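Local coordinates for DUF5348 domain-containing protein (Ruminococcus gnavus, PDB 3NRL) that is of unknown function but folds as a small all-beta domain that pairs with a second copy in the crystal, possibly as a homodimer, at the interface of chains A and B. Numbering follows the deposited sequence. Chains: chain A/B, uncharacterized protein RUMGNA_01417.

Contact 1: the interface of chains A and B. Residues chain A 21, 24-25; chain B 41, 61, 63, 65, 69.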
# COMPACT_ATOMS: atom_id res chain seq x y z
N ARG A 21 1.11 3.47 -6.26
CA ARG A 21 2.43 4.04 -6.11
C ARG A 21 3.41 3.14 -6.86
O ARG A 21 3.59 1.97 -6.49
CB ARG A 21 2.84 4.12 -4.64
CG ARG A 21 4.29 4.53 -4.47
CD ARG A 21 4.89 3.95 -3.21
NE ARG A 21 4.54 4.73 -2.03
CZ ARG A 21 4.89 6.01 -1.86
NH1 ARG A 21 5.58 6.63 -2.80
NH2 ARG A 21 4.56 6.64 -0.74
N LEU A 24 9.11 5.82 -5.45
CA LEU A 24 9.14 6.64 -4.25
C LEU A 24 8.31 7.92 -4.45
O LEU A 24 7.62 8.37 -3.54
CB LEU A 24 10.58 6.99 -3.89
CG LEU A 24 10.84 7.63 -2.53
CD1 LEU A 24 10.25 6.75 -1.43
CD2 LEU A 24 12.34 7.81 -2.32
N GLU A 25 8.39 8.49 -5.65
CA GLU A 25 7.64 9.70 -5.96
C GLU A 25 6.96 9.65 -7.32
O GLU A 25 6.93 10.63 -8.06
CB GLU A 25 8.57 10.92 -5.90
CG GLU A 25 8.88 11.39 -4.49
CD GLU A 25 7.64 11.74 -3.70
OE1 GLU A 25 6.82 12.55 -4.20
OE2 GLU A 25 7.47 11.22 -2.58
N VAL B 41 14.02 1.82 -1.64
CA VAL B 41 14.22 3.03 -2.43
C VAL B 41 15.16 2.58 -3.54
O VAL B 41 16.31 2.25 -3.28
CB VAL B 41 14.89 4.15 -1.60
CG1 VAL B 41 15.09 5.39 -2.46
CG2 VAL B 41 14.04 4.49 -0.39
N LEU B 61 13.90 8.57 6.44
CA LEU B 61 13.49 8.78 5.06
C LEU B 61 12.45 9.88 4.91
O LEU B 61 11.35 9.79 5.46
CB LEU B 61 12.92 7.48 4.47
CG LEU B 61 12.45 7.57 3.02
CD1 LEU B 61 13.64 7.88 2.11
CD2 LEU B 61 11.79 6.25 2.61
N VAL B 63 9.83 11.40 2.88
CA VAL B 63 8.95 11.11 1.77
C VAL B 63 7.65 11.88 1.93
O VAL B 63 7.21 12.13 3.05
CB VAL B 63 8.63 9.60 1.69
CG1 VAL B 63 7.90 9.17 2.96
CG2 VAL B 63 7.79 9.31 0.46
N ARG B 65 4.62 10.98 1.40
CA ARG B 65 3.60 10.17 2.07
C ARG B 65 4.08 8.73 2.24
O ARG B 65 4.83 8.22 1.41
CB ARG B 65 2.30 10.21 1.26
CG ARG B 65 2.43 9.72 -0.17
CD ARG B 65 1.19 10.07 -0.97
NE ARG B 65 -0.03 9.65 -0.29
CZ ARG B 65 -1.26 9.99 -0.66
NH1 ARG B 65 -1.44 10.76 -1.72
NH2 ARG B 65 -2.31 9.56 0.03
N LEU B 69 4.49 2.33 0.28
CA LEU B 69 5.92 2.04 0.28
C LEU B 69 6.14 0.54 0.41
O LEU B 69 5.37 -0.16 1.07
CB LEU B 69 6.61 2.74 1.44
CG LEU B 69 6.70 4.27 1.38
CD1 LEU B 69 7.35 4.78 2.67
CD2 LEU B 69 7.52 4.70 0.17

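Contact 2: the interface of chains A and B. Residues chain A 65-69; chain B 8, 10, 21.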
# COMPACT_ATOMS: atom_id res chain seq x y z
N ARG A 65 -9.70 -6.60 1.88
CA ARG A 65 -9.59 -5.17 1.64
C ARG A 65 -8.60 -4.93 0.51
O ARG A 65 -7.76 -5.79 0.22
CB ARG A 65 -9.13 -4.44 2.90
CG ARG A 65 -7.69 -4.71 3.31
CD ARG A 65 -7.22 -3.64 4.28
NE ARG A 65 -7.43 -4.00 5.68
CZ ARG A 65 -7.55 -3.13 6.67
NH1 ARG A 65 -7.49 -1.82 6.43
NH2 ARG A 65 -7.69 -3.56 7.92
N LEU A 66 -8.68 -3.77 -0.12
CA LEU A 66 -7.80 -3.43 -1.24
C LEU A 66 -6.45 -2.84 -0.83
O LEU A 66 -5.48 -2.86 -1.59
CB LEU A 66 -8.50 -2.43 -2.18
CG LEU A 66 -9.54 -2.95 -3.17
CD1 LEU A 66 -10.64 -3.70 -2.43
CD2 LEU A 66 -10.13 -1.79 -3.96
N ASP A 67 -6.38 -2.32 0.39
CA ASP A 67 -5.17 -1.67 0.88
C ASP A 67 -3.90 -2.50 0.91
O ASP A 67 -3.86 -3.57 1.52
CB ASP A 67 -5.44 -1.12 2.27
CG ASP A 67 -6.83 -0.52 2.39
OD1 ASP A 67 -7.03 0.62 1.91
OD2 ASP A 67 -7.72 -1.20 2.94
N GLY A 68 -2.86 -2.00 0.26
CA GLY A 68 -1.58 -2.67 0.26
C GLY A 68 -1.34 -3.77 -0.75
O GLY A 68 -0.28 -4.38 -0.75
N LEU A 69 -2.32 -4.05 -1.61
CA LEU A 69 -2.14 -5.10 -2.60
C LEU A 69 -1.04 -4.71 -3.59
O LEU A 69 -0.86 -3.53 -3.89
CB LEU A 69 -3.43 -5.34 -3.37
CG LEU A 69 -4.62 -5.95 -2.63
CD1 LEU A 69 -5.85 -5.92 -3.53
CD2 LEU A 69 -4.29 -7.39 -2.23
N THR B 8 3.90 -4.49 2.04
CA THR B 8 3.57 -3.13 1.65
C THR B 8 2.99 -2.37 2.83
O THR B 8 2.20 -2.92 3.61
CB THR B 8 2.56 -3.13 0.50
OG1 THR B 8 1.37 -3.80 0.93
CG2 THR B 8 3.14 -3.84 -0.70
N PHE B 10 0.65 0.47 4.46
CA PHE B 10 -0.62 1.10 4.13
C PHE B 10 -1.31 1.64 5.38
O PHE B 10 -1.06 1.18 6.49
CB PHE B 10 -1.53 0.11 3.40
CG PHE B 10 -2.08 -0.97 4.28
CD1 PHE B 10 -3.32 -0.82 4.89
CD2 PHE B 10 -1.35 -2.13 4.51
CE1 PHE B 10 -3.83 -1.81 5.73
CE2 PHE B 10 -1.84 -3.14 5.35
CZ PHE B 10 -3.09 -2.97 5.97
N ARG B 21 1.16 -5.22 4.89
CA ARG B 21 0.51 -6.38 4.30
C ARG B 21 1.62 -7.24 3.72
O ARG B 21 2.30 -6.84 2.78
CB ARG B 21 -0.44 -5.95 3.18
CG ARG B 21 -1.12 -7.12 2.51
CD ARG B 21 -1.47 -6.75 1.08
NE ARG B 21 -2.76 -6.07 0.97
CZ ARG B 21 -3.92 -6.67 1.21
NH1 ARG B 21 -3.92 -7.94 1.57
NH2 ARG B 21 -5.08 -6.02 1.06

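Contact 3: the interface of chains A and B. Residues chain A 8, 68-70; chain B 6-8, 70.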
# COMPACT_ATOMS: atom_id res chain seq x y z
N THR A 8 2.02 -0.47 -5.86
CA THR A 8 1.25 -0.86 -4.70
C THR A 8 -0.03 -0.05 -4.65
O THR A 8 -0.02 1.16 -4.88
CB THR A 8 2.03 -0.61 -3.41
OG1 THR A 8 2.44 0.76 -3.36
CG2 THR A 8 3.26 -1.48 -3.37
N GLY A 68 -2.86 -2.00 0.26
CA GLY A 68 -1.58 -2.67 0.26
C GLY A 68 -1.34 -3.77 -0.75
O GLY A 68 -0.28 -4.38 -0.75
N LEU A 69 -2.32 -4.05 -1.61
CA LEU A 69 -2.14 -5.10 -2.60
C LEU A 69 -1.04 -4.71 -3.59
O LEU A 69 -0.86 -3.53 -3.89
CB LEU A 69 -3.43 -5.34 -3.37
CG LEU A 69 -4.62 -5.95 -2.63
CD1 LEU A 69 -5.85 -5.92 -3.53
CD2 LEU A 69 -4.29 -7.39 -2.23
N ARG A 70 -0.31 -5.70 -4.09
CA ARG A 70 0.71 -5.42 -5.09
C ARG A 70 -0.00 -5.57 -6.42
O ARG A 70 -0.68 -6.56 -6.66
CB ARG A 70 1.88 -6.41 -4.99
CG ARG A 70 3.02 -5.86 -4.14
CD ARG A 70 3.88 -6.95 -3.54
NE ARG A 70 5.02 -6.39 -2.80
CZ ARG A 70 5.70 -7.04 -1.87
NH1 ARG A 70 5.38 -8.28 -1.54
NH2 ARG A 70 6.72 -6.44 -1.27
N GLU B 6 8.87 -9.44 3.32
CA GLU B 6 8.65 -8.21 2.57
C GLU B 6 7.15 -7.96 2.48
O GLU B 6 6.35 -8.90 2.48
CB GLU B 6 9.26 -8.32 1.17
CG GLU B 6 10.78 -8.37 1.19
CD GLU B 6 11.39 -8.46 -0.20
OE1 GLU B 6 10.97 -7.69 -1.09
OE2 GLU B 6 12.31 -9.29 -0.39
N GLY B 7 6.77 -6.69 2.42
CA GLY B 7 5.36 -6.38 2.34
C GLY B 7 5.14 -4.95 1.90
O GLY B 7 6.07 -4.27 1.46
N THR B 8 3.90 -4.49 2.04
CA THR B 8 3.57 -3.13 1.65
C THR B 8 2.99 -2.37 2.83
O THR B 8 2.20 -2.92 3.61
CB THR B 8 2.56 -3.13 0.50
OG1 THR B 8 1.37 -3.80 0.93
CG2 THR B 8 3.14 -3.84 -0.70
N ARG B 70 7.19 0.03 -0.24
CA ARG B 70 7.54 -1.38 -0.13
C ARG B 70 8.48 -1.44 1.08
O ARG B 70 9.39 -0.62 1.21
CB ARG B 70 8.27 -1.87 -1.38
CG ARG B 70 7.37 -2.12 -2.57
CD ARG B 70 8.13 -2.90 -3.64
NE ARG B 70 8.73 -4.11 -3.07
CZ ARG B 70 9.50 -4.95 -3.75
NH1 ARG B 70 9.79 -4.72 -5.02
NH2 ARG B 70 10.00 -6.02 -3.14

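Contact 1: the interface of chains A and B
A:Leu24 pushes its forked tip into an apolar patch of chain B and buries 70 Å² there, more than any other residue of this contact. The two methyls divide the work: CD2 of A:Leu24 meets CG1 of B:Val41 at 3.7 Å, while its CD1 lies 3.8 Å from CD2 of B:Leu69 and also packs near CG2 of B:Val63. With CG anti to the backbone N (chi1 -169°), CD1 is brought to B:Leu69 and B:Val63 and CD2 to B:Val41. B:Leu69 serves a second partner. Its CD2 methyl sits over the centre of the A:Arg21 guanidinium, 3.5 Å above the plane and 3.6 Å from CZ, so a flat charged group is covered on one face by a hydrocarbon. NH2 of A:Arg21 comes within 2.7 Å of the carbonyl O of B:Arg65, but its N-H points away and no hydrogen bond is assigned. Within chain A, NH1 of A:Arg21 donates to the carbonyl O of A:Leu24 over 2.8 Å; the bond is bent, 122° at the hydrogen, and comes from above the carbonyl plane. In the fold, A:Arg21 belongs to strand 17-23 and A:Leu24 to the turn just after it, facing loop residues of chain B and B:Val41 at the end of strand 36-41.

Contact 2: the interface of chains A and B
The loop A:Arg65 to A:Leu69 turns the carbonyls of A:Arg65, A:Asp67 and A:Gly68 to chain B, with A:Gly68 at a phi of 84°, which residues with a side chain adopt less readily. B:Arg21 reads this backbone. Its NE and NH2 both donate to the carbonyl O of A:Asp67, each over 2.8 Å and from the same face of the carbonyl plane, and NH2 bonds in addition to the carbonyl O of A:Arg65 at 2.8 Å. All are bent, but three of them together should restrain rotation of the guanidinium. A sharp bend at chi3 (-87°) turns the end of the B:Arg21 chain towards the loop, and CD2 of A:Leu69 covers one face of its guanidinium, 3.5 Å from CZ. OG1 of B:Thr8 is modelled as donating to the carbonyl O of A:Gly68, at a doubtfully short distance. The side chains of A:Arg65 and B:Phe10 cross at about a right angle, their guanidinium and ring planes 58° apart, with NH1 3.7 Å from CE1 of B:Phe10. NH1 of A:Arg65 also forms a long salt bridge to carboxylate OD2 of A:Asp67 in the same chain, at 3.6 Å. B:Phe10 lies beside the same turn: the carbonyl O of A:Asp67 stands above the ring centre, and CD1 touches CB of A:Asp67 at 3.4 Å.

Contact 3: the interface of chains A and B
A:Arg70 reaches across to strand 6-12 of chain B and hides 78 Å², although its side chain is poorly ordered and its outer contacts are correspondingly uncertain. From CB the chain runs extended (chi2 156°, chi3 176°), which lays its length past B:Thr8. CG comes 4.0 Å from the methyl CG2 of B:Thr8, and NE passes the same methyl at 3.8 Å. At the guanidinium, NH1 lies near the carbonyl O of B:Glu6, whereas NH2 is 3.5 Å from the carbonyl O of B:Gly7, too long to count as a bond. The B:Thr8 methyl has another neighbour, CG2 of A:Thr8 at 3.6 Å, the two threonines sliding past each other in opposite directions. Replacing B:Thr8 by a serine would probably open a gap between A:Thr8 and the aliphatic stretch of A:Arg70, since the methyl packed against both would be gone. As modelled, the guanidiniums of A:Arg70 and B:Arg70, both uncertain in position, meet with planes 83° apart, NH2 of A:Arg70 lying 3.6 Å from NE of B:Arg70; the nearby carboxylate of B:Glu6 may ease that meeting of like charges. Between B:Arg70 and B:Glu6, both poorly ordered, a tentative salt bridge joins NH2 to OE1 at 2.8 Å, with OE1 in the B:Arg70 guanidinium plane.

Contacts 2 and 3 adjoin, their C-alpha centres about 6 Å apart, and share A:Gly68, A:Leu69 and B:Thr8. Contact 1 lies farther out, about 15 Å from contact 2 and 12 Å from contact 3 between the same centres. Because the interface is two-fold symmetric, A:Arg21, B:Arg65 and B:Leu69 of contact 1 return in contact 2 as B:Arg21, A:Arg65 and A:Leu69, while A:Thr8, B:Thr8, A:Arg70 and B:Arg70 meet in contact 3. Strands 6-12 and 17-23 and the loop leading into strand 70-72 therefore contribute from each copy. This continuity is compatible with a homodimer, although the structure alone does not show that the pair forms in solution.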